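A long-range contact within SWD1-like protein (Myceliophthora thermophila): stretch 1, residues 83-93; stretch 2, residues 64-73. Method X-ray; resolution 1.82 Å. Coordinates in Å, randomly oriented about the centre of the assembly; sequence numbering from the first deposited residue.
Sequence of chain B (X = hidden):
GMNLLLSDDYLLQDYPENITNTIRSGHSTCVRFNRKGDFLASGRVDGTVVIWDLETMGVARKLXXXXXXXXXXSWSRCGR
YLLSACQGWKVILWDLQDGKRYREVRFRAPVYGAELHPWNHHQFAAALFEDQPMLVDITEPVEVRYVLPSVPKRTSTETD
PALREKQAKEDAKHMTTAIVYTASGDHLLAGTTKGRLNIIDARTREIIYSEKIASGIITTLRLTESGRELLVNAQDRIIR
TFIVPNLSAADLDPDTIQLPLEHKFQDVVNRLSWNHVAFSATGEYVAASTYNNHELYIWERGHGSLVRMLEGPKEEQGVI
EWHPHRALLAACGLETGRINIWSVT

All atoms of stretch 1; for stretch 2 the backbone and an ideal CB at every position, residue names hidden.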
# COMPACT_ATOMS: atom_id res chain seq x y z
N LEU B 83 11.06 2.72 -5.70
CA LEU B 83 11.41 1.92 -4.55
C LEU B 83 10.66 0.59 -4.64
O LEU B 83 9.43 0.58 -4.76
CB LEU B 83 11.04 2.68 -3.29
CG LEU B 83 11.51 2.06 -1.99
CD1 LEU B 83 12.97 2.39 -1.78
CD2 LEU B 83 10.64 2.63 -0.85
N SER B 84 11.38 -0.51 -4.64
CA SER B 84 10.77 -1.83 -4.72
C SER B 84 11.10 -2.66 -3.48
O SER B 84 12.19 -2.56 -2.91
CB SER B 84 11.23 -2.58 -5.99
OG SER B 84 12.68 -2.64 -6.08
N ALA B 85 10.17 -3.52 -3.08
CA ALA B 85 10.38 -4.35 -1.91
C ALA B 85 9.99 -5.78 -2.24
O ALA B 85 9.17 -5.99 -3.12
CB ALA B 85 9.53 -3.84 -0.74
N CYS B 86 10.56 -6.76 -1.53
CA CYS B 86 10.27 -8.15 -1.87
C CYS B 86 10.06 -8.99 -0.62
O CYS B 86 10.35 -8.56 0.50
CB CYS B 86 11.38 -8.77 -2.73
SG CYS B 86 12.95 -9.05 -1.89
N GLN B 87 9.59 -10.22 -0.83
CA GLN B 87 9.49 -11.18 0.26
C GLN B 87 10.85 -11.68 0.71
O GLN B 87 10.93 -12.32 1.76
CB GLN B 87 8.64 -12.38 -0.16
CG GLN B 87 7.18 -12.07 -0.28
CD GLN B 87 6.37 -13.20 -0.87
OE1 GLN B 87 6.93 -14.19 -1.39
NE2 GLN B 87 5.05 -13.08 -0.80
N GLY B 88 11.89 -11.43 -0.08
CA GLY B 88 13.23 -11.85 0.27
C GLY B 88 13.96 -10.85 1.14
O GLY B 88 15.20 -10.84 1.14
N TRP B 89 13.21 -9.99 1.85
CA TRP B 89 13.70 -9.11 2.93
C TRP B 89 14.39 -7.84 2.44
O TRP B 89 15.07 -7.17 3.22
CB TRP B 89 14.68 -9.83 3.88
CG TRP B 89 14.25 -11.18 4.39
CD1 TRP B 89 13.08 -11.84 4.09
CD2 TRP B 89 14.97 -12.02 5.29
NE1 TRP B 89 13.05 -13.05 4.75
CE2 TRP B 89 14.19 -13.19 5.49
CE3 TRP B 89 16.21 -11.92 5.96
CZ2 TRP B 89 14.59 -14.23 6.34
CZ3 TRP B 89 16.60 -12.95 6.80
CH2 TRP B 89 15.80 -14.09 6.98
N LYS B 90 14.26 -7.46 1.18
CA LYS B 90 15.06 -6.38 0.65
C LYS B 90 14.20 -5.23 0.14
O LYS B 90 13.06 -5.42 -0.32
CB LYS B 90 15.95 -6.89 -0.49
CG LYS B 90 16.81 -8.08 -0.11
CD LYS B 90 17.53 -8.71 -1.34
CE LYS B 90 18.58 -7.81 -1.97
NZ LYS B 90 19.18 -8.44 -3.19
N VAL B 91 14.74 -4.03 0.25
CA VAL B 91 14.19 -2.81 -0.34
C VAL B 91 15.29 -2.15 -1.17
O VAL B 91 16.43 -1.99 -0.68
CB VAL B 91 13.66 -1.84 0.73
CG1 VAL B 91 13.21 -0.55 0.11
CG2 VAL B 91 12.48 -2.45 1.49
N ILE B 92 14.97 -1.75 -2.40
CA ILE B 92 15.95 -1.15 -3.32
C ILE B 92 15.37 0.13 -3.89
O ILE B 92 14.19 0.18 -4.27
CB ILE B 92 16.31 -2.13 -4.47
CG1 ILE B 92 17.05 -3.36 -3.93
CG2 ILE B 92 17.10 -1.42 -5.58
CD1 ILE B 92 17.32 -4.42 -5.02
N LEU B 93 16.20 1.17 -3.98
CA LEU B 93 15.86 2.41 -4.65
C LEU B 93 16.61 2.42 -5.97
O LEU B 93 17.85 2.47 -6.00
CB LEU B 93 16.25 3.66 -3.86
CG LEU B 93 15.69 4.88 -4.61
CD1 LEU B 93 14.21 4.83 -4.62
CD2 LEU B 93 16.12 6.13 -3.91
N UNK B 64 16.79 -6.14 -12.20
CA UNK B 64 16.96 -7.41 -11.50
C UNK B 64 17.82 -7.13 -10.28
O UNK B 64 19.04 -6.94 -10.38
CB UNK B 64 17.59 -8.48 -12.40
N UNK B 65 17.18 -7.05 -9.11
CA UNK B 65 17.90 -6.81 -7.88
C UNK B 65 17.33 -7.69 -6.80
O UNK B 65 18.00 -7.98 -5.81
CB UNK B 65 17.84 -5.34 -7.48
N UNK B 66 16.09 -8.11 -6.97
CA UNK B 66 15.49 -9.03 -6.01
C UNK B 66 15.45 -10.42 -6.64
O UNK B 66 15.46 -10.57 -7.87
CB UNK B 66 14.09 -8.57 -5.60
N UNK B 67 15.33 -11.43 -5.78
CA UNK B 67 15.12 -12.80 -6.21
C UNK B 67 13.83 -13.44 -5.68
O UNK B 67 13.61 -14.63 -5.93
CB UNK B 67 16.32 -13.65 -5.78
N UNK B 68 12.99 -12.71 -4.95
CA UNK B 68 11.75 -13.28 -4.44
C UNK B 68 10.63 -12.33 -4.83
O UNK B 68 10.88 -11.26 -5.38
CB UNK B 68 11.80 -13.50 -2.93
N UNK B 69 9.38 -12.75 -4.55
CA UNK B 69 8.21 -12.01 -5.00
C UNK B 69 8.30 -10.54 -4.62
O UNK B 69 8.49 -10.20 -3.44
CB UNK B 69 6.94 -12.62 -4.42
N UNK B 70 8.13 -9.67 -5.61
CA UNK B 70 7.97 -8.26 -5.30
C UNK B 70 6.66 -8.07 -4.55
O UNK B 70 5.61 -8.62 -4.94
CB UNK B 70 8.00 -7.41 -6.57
N UNK B 71 6.70 -7.29 -3.48
CA UNK B 71 5.53 -6.99 -2.68
C UNK B 71 5.06 -5.55 -2.76
O UNK B 71 3.89 -5.30 -2.45
CB UNK B 71 5.82 -7.34 -1.22
N UNK B 72 5.91 -4.59 -3.15
CA UNK B 72 5.43 -3.22 -3.31
C UNK B 72 6.35 -2.42 -4.21
O UNK B 72 7.52 -2.78 -4.44
CB UNK B 72 5.30 -2.53 -1.95
N UNK B 73 5.76 -1.36 -4.76
CA UNK B 73 6.43 -0.43 -5.65
C UNK B 73 5.94 0.96 -5.32
O UNK B 73 4.74 1.16 -5.19
CB UNK B 73 6.18 -0.77 -7.12

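Position 64 points its CA-to-CB bond away from stretch 1, and its ideal CB has nothing of that stretch within 5.5 Å. The residue is R64, which makes no contact.

At position 65 the constraint is steric. An ideal CB would lie 2.7 Å from I92 CD1, a clash, so glycine suits best, and phi/psi of -138/-23 does not itself demand it. G65 is deposited; K90 NZ donates to G65 O at 2.9 Å.

Position 66 starts sideways, its ideal CB 3.9 Å from C86 SG. Beyond lie the S84 hydroxyl, the C86 sulfur and the I92 methyl, a mixed pocket that would suit a flat side chain with polar edges, a histidine or perhaps an amide. H66 fills it. H66 NE2 and S84 OG share a hydrogen bond of 2.8 Å, while I92 CD1 sits over one ring face, 4.0 Å from the centroid of the H66 ring and 20° off its normal. C86 SG lies at the ring edge, 3.1 Å from H66 ND1.

Position 67 points sideways into space free of stretch 1; many residues would do, and S67 makes no contact.

At position 68 the bond points toward the turn C86 to W89, the ideal CB 3.5 Å from G88 N. The carbonyl of Q87, unused by hydrogen bonds within stretch 1, invites a long donor, lysine or arginine. K68 reaches it, K68 NZ donating to Q87 O at 2.9 Å.

Position 69 points sideways, its ideal CB 3.4 Å from Q87 OE1; a small or polar residue would fit. N69 is found, and Q87 N donates to N69 O at 2.8 Å (angle 155°).

Position 70 points away overall, though its ideal CB is 3.9 Å from A85 O. The extended backbone (phi/psi -66/135) admits many residues; C86 would accept an apolar side chain that bends back. I70 does so, I70 CD1 meeting C86 CB at 4.1 Å.

Position 71 lies at the bulge, where the register shifts by one between A85 and C86. Its ideal CB lies 4.8 Å from Q87 N, so a modest polar or branched side chain could lie near Q87. T71 CG2 is 3.5 Å from Q87 CG, and T71 N donates to A85 O at 2.8 Å.

Position 72 shares a sheet face with A85, whose methyl leaves room; serine, threonine or valine would suit. S72 OG donates to a water (2.7 Å) that donates to L83 O (2.8 Å); A85 N donates to S72 O at 3.1 Å.

Position 73 faces the same side as S84, whose small side chain leaves space; apolar residues would fit, others are not excluded. L73 CD2 comes 3.9 Å from S84 CB.

Stretch 2 64-73: RGHSKNITSL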
# COMPACT_ATOMS: atom_id res chain seq x y z
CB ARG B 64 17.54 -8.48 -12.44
CG ARG B 64 16.79 -8.50 -13.80
CD ARG B 64 17.02 -9.76 -14.63
NE ARG B 64 16.89 -9.52 -16.07
CZ ARG B 64 16.04 -10.17 -16.86
NH1 ARG B 64 15.21 -11.07 -16.33
NH2 ARG B 64 15.98 -9.91 -18.17
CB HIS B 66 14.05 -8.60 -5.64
CG HIS B 66 13.90 -7.17 -5.20
ND1 HIS B 66 13.80 -6.82 -3.87
CD2 HIS B 66 13.79 -6.02 -5.90
CE1 HIS B 66 13.65 -5.51 -3.78
NE2 HIS B 66 13.66 -5.00 -4.99
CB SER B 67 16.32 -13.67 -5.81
OG SER B 67 16.36 -13.77 -4.38
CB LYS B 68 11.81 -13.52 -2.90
CG LYS B 68 12.51 -14.89 -2.49
CD LYS B 68 11.79 -15.55 -1.29
CE LYS B 68 12.43 -15.23 0.06
NZ LYS B 68 11.43 -15.12 1.18
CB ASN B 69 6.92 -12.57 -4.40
CG ASN B 69 6.73 -14.05 -4.69
OD1 ASN B 69 7.70 -14.80 -4.78
ND2 ASN B 69 5.48 -14.47 -4.81
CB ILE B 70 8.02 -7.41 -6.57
CG1 ILE B 70 9.32 -7.71 -7.34
CG2 ILE B 70 7.84 -5.93 -6.20
CD1 ILE B 70 10.57 -7.28 -6.51
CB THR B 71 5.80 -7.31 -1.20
OG1 THR B 71 7.03 -6.67 -0.83
CG2 THR B 71 5.96 -8.85 -1.00
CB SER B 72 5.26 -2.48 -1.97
OG SER B 72 6.52 -2.13 -1.41
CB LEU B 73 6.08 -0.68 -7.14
CG LEU B 73 6.43 -2.05 -7.65
CD1 LEU B 73 5.55 -2.36 -8.92
CD2 LEU B 73 7.94 -2.13 -8.01
O HOH W 1 8.24 -0.26 -2.41
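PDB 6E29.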